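Local coordinates for sigma-c capsid protein (Avian reovirus, PDB 2VRS), which forms the homotrimeric fibre of the avian reovirus capsid that attaches the virion to host cells, and also induces apoptosis of the cell, at the interface of chains A and B. Coordinates in Å, arbitrary orientation; residue numbers count along the deposited sequence, not the author numbering. Chains: chain A/B, Sigma-c capsid protein.

The interface of chains A and B. Residues chain A 111, 154, 158-160, 210; chain B 76, 106, 108.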
ATOM      1  N   ARG A 111      -3.431   7.431  -5.138  1.00 14.94           N
ATOM      2  CA  ARG A 111      -4.849   7.724  -5.269  1.00 13.80           C
ATOM      3  C   ARG A 111      -4.956   9.154  -5.821  1.00 12.84           C
ATOM      4  O   ARG A 111      -4.266  10.073  -5.344  1.00 13.21           O
ATOM      5  CB  ARG A 111      -5.509   7.649  -3.872  1.00 12.98           C
ATOM      6  CG  ARG A 111      -7.047   7.907  -3.864  1.00 15.91           C
ATOM      7  CD  ARG A 111      -7.809   6.800  -4.528  1.00 16.32           C
ATOM      8  NE  ARG A 111      -9.228   7.129  -4.575  1.00 15.61           N
ATOM      9  CZ  ARG A 111     -10.182   6.315  -5.052  1.00 15.01           C
ATOM     10  NH1 ARG A 111      -9.874   5.136  -5.578  1.00 12.91           N
ATOM     11  NH2 ARG A 111     -11.451   6.711  -5.023  1.00 15.14           N
ATOM     12  N   PHE A 154      -6.950  -0.877 -12.086  1.00 14.70           N
ATOM     13  CA  PHE A 154      -8.148  -0.054 -11.877  1.00 14.66           C
ATOM     14  C   PHE A 154      -9.032   0.041 -13.132  1.00 13.93           C
ATOM     15  O   PHE A 154     -10.273   0.021 -13.054  1.00 15.13           O
ATOM     16  CB  PHE A 154      -7.732   1.364 -11.416  1.00 13.76           C
ATOM     17  CG  PHE A 154      -8.893   2.193 -10.936  1.00 15.55           C
ATOM     18  CD1 PHE A 154      -9.362   2.050  -9.609  1.00 12.24           C
ATOM     19  CD2 PHE A 154      -9.576   3.008 -11.820  1.00 13.65           C
ATOM     20  CE1 PHE A 154     -10.445   2.804  -9.164  1.00 14.85           C
ATOM     21  CE2 PHE A 154     -10.694   3.761 -11.375  1.00 14.07           C
ATOM     22  CZ  PHE A 154     -11.119   3.634 -10.042  1.00 15.98           C
ATOM     23  N   SER A 158     -15.734  -0.701 -14.093  1.00 13.73           N
ATOM     24  CA  SER A 158     -16.479   0.526 -13.804  1.00 15.50           C
ATOM     25  C   SER A 158     -16.250   0.940 -12.360  1.00 17.54           C
ATOM     26  O   SER A 158     -15.940   0.097 -11.490  1.00 15.63           O
ATOM     27  CB  SER A 158     -17.970   0.285 -14.036  1.00 17.24           C
ATOM     28  OG  SER A 158     -18.213   0.020 -15.418  1.00 25.86           O
ATOM     29  N   PHE A 159     -16.398   2.238 -12.083  1.00 15.28           N
ATOM     30  CA  PHE A 159     -16.127   2.780 -10.742  1.00 16.08           C
ATOM     31  C   PHE A 159     -17.165   3.833 -10.358  1.00 13.94           C
ATOM     32  O   PHE A 159     -17.785   4.465 -11.231  1.00 14.65           O
ATOM     33  CB  PHE A 159     -14.714   3.399 -10.644  1.00 14.32           C
ATOM     34  CG  PHE A 159     -14.420   4.386 -11.733  1.00 15.66           C
ATOM     35  CD1 PHE A 159     -13.987   3.961 -12.973  1.00 17.08           C
ATOM     36  CD2 PHE A 159     -14.615   5.776 -11.491  1.00 14.79           C
ATOM     37  CE1 PHE A 159     -13.735   4.918 -14.001  1.00 15.00           C
ATOM     38  CE2 PHE A 159     -14.368   6.736 -12.497  1.00 16.08           C
ATOM     39  CZ  PHE A 159     -13.936   6.312 -13.742  1.00 16.57           C
ATOM     40  N   PRO A 160     -17.391   3.992  -9.058  1.00 13.64           N
ATOM     41  CA  PRO A 160     -18.457   4.926  -8.665  1.00 12.87           C
ATOM     42  C   PRO A 160     -18.085   6.376  -8.830  1.00 16.15           C
ATOM     43  O   PRO A 160     -16.945   6.772  -8.611  1.00 12.99           O
ATOM     44  CB  PRO A 160     -18.703   4.587  -7.184  1.00 14.43           C
ATOM     45  CG  PRO A 160     -17.485   3.830  -6.766  1.00 17.09           C
ATOM     46  CD  PRO A 160     -16.850   3.212  -7.924  1.00 16.93           C
ATOM     47  N   ASP A 210      -7.407   4.892  -8.845  1.00 13.00           N
ATOM     48  CA  ASP A 210      -6.118   4.366  -8.386  1.00 13.86           C
ATOM     49  C   ASP A 210      -5.182   4.447  -9.587  1.00 15.86           C
ATOM     50  O   ASP A 210      -5.555   3.999 -10.663  1.00 15.32           O
ATOM     51  CB  ASP A 210      -6.283   2.904  -7.955  1.00 14.53           C
ATOM     52  CG  ASP A 210      -7.135   2.783  -6.696  1.00 16.50           C
ATOM     53  OD1 ASP A 210      -7.166   3.761  -5.863  1.00 14.52           O
ATOM     54  OD2 ASP A 210      -7.698   1.690  -6.523  1.00 17.09           O
TER
ATOM     55  N   TYR B  76      -1.152  -2.324  -6.459  1.00 14.94           N
ATOM     56  CA  TYR B  76      -1.709  -3.609  -6.952  1.00 13.31           C
ATOM     57  C   TYR B  76      -1.775  -3.727  -8.460  1.00 17.96           C
ATOM     58  O   TYR B  76      -1.972  -2.741  -9.169  1.00 18.66           O
ATOM     59  CB  TYR B  76      -3.112  -3.809  -6.350  1.00 17.03           C
ATOM     60  CG  TYR B  76      -4.163  -2.818  -6.857  1.00 15.38           C
ATOM     61  CD1 TYR B  76      -4.913  -3.119  -7.979  1.00 16.16           C
ATOM     62  CD2 TYR B  76      -4.449  -1.630  -6.156  1.00 16.41           C
ATOM     63  CE1 TYR B  76      -5.924  -2.266  -8.449  1.00 14.37           C
ATOM     64  CE2 TYR B  76      -5.470  -0.759  -6.631  1.00 14.93           C
ATOM     65  CZ  TYR B  76      -6.178  -1.091  -7.753  1.00 14.07           C
ATOM     66  OH  TYR B  76      -7.199  -0.256  -8.196  1.00 13.24           O
ATOM     67  N   HIS B 106     -17.511  -2.388  -5.303  1.00 11.81           N
ATOM     68  CA  HIS B 106     -16.388  -1.971  -6.131  1.00 15.15           C
ATOM     69  C   HIS B 106     -15.085  -2.382  -5.471  1.00 12.21           C
ATOM     70  O   HIS B 106     -14.674  -1.814  -4.442  1.00 12.83           O
ATOM     71  CB  HIS B 106     -16.414  -0.446  -6.360  1.00 12.36           C
ATOM     72  CG  HIS B 106     -15.322   0.018  -7.272  1.00 12.40           C
ATOM     73  ND1 HIS B 106     -14.477   1.036  -6.924  1.00 13.87           N
ATOM     74  CD2 HIS B 106     -14.897  -0.433  -8.486  1.00 13.83           C
ATOM     75  CE1 HIS B 106     -13.584   1.216  -7.886  1.00 13.42           C
ATOM     76  NE2 HIS B 106     -13.828   0.348  -8.852  1.00 15.49           N
ATOM     77  N   HIS B 108     -11.165  -2.782  -5.535  1.00 13.24           N
ATOM     78  CA  HIS B 108     -10.003  -2.193  -6.200  1.00 12.91           C
ATOM     79  C   HIS B 108      -8.831  -2.342  -5.225  1.00 12.10           C
ATOM     80  O   HIS B 108      -8.830  -1.780  -4.147  1.00 12.59           O
ATOM     81  CB  HIS B 108     -10.289  -0.712  -6.613  1.00 14.72           C
ATOM     82  CG  HIS B 108     -10.765   0.170  -5.487  1.00 13.55           C
ATOM     83  ND1 HIS B 108     -10.013   1.224  -5.010  1.00 13.05           N
ATOM     84  CD2 HIS B 108     -11.918   0.169  -4.755  1.00 13.36           C
ATOM     85  CE1 HIS B 108     -10.673   1.829  -4.033  1.00 15.78           C
ATOM     86  NE2 HIS B 108     -11.837   1.215  -3.875  1.00 14.99           N
TER
HETATM   87  O   HOH W   1     -12.408   0.366 -11.272  1.00 15.82           O
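Strand 98-108 of chain B and the loop carrying B:Tyr76 meet the end of strand 203-210, short helix 152-155 and the start of strands 111-119 and 159-167 of chain A. The patch joins two subunits of the fibre homotrimer in the C-terminal domain, close to the triple beta-spiral. A:Asp210 takes two bonds from chain B on one carboxylate oxygen. B:Tyr76 OH, the phenol hydroxyl, gives a 2.6 Å hydrogen bond to the anti lone pair of A:Asp210 OD2. B:His108 ND1 reaches the same OD2 at 2.8 Å from the syn side, somewhat out of the carboxylate plane. The tyrosine ring stands nearly perpendicular to the carboxylate (85°), whereas the imidazole is turned only 28° from it. From the same chain, A:Arg111 NH1 forms a salt bridge with A:Asp210 OD1 at 3.1 Å, coming from above the carboxylate plane. A:Arg111 NH1 also lies against B:His108 CE1, at 3.7 Å. Together the three bonds probably limit rotation of the carboxylate and may favour its charged form. B:His106 has CG anti to its own backbone nitrogen (chi1 -177°), which carries its ring against chain A. A:Pro160 CD lies over one face of this ring, 3.7 Å from its centroid. A:Phe154 CE1 meets the ring edge at B:His106 CE1, 3.7 Å away. Water 1 O lies over one face of the A:Phe154 ring, opposite A:Asp210 N. This water O is 2.8 Å from both B:His106 NE2 and A:Phe154 O, linking the chains.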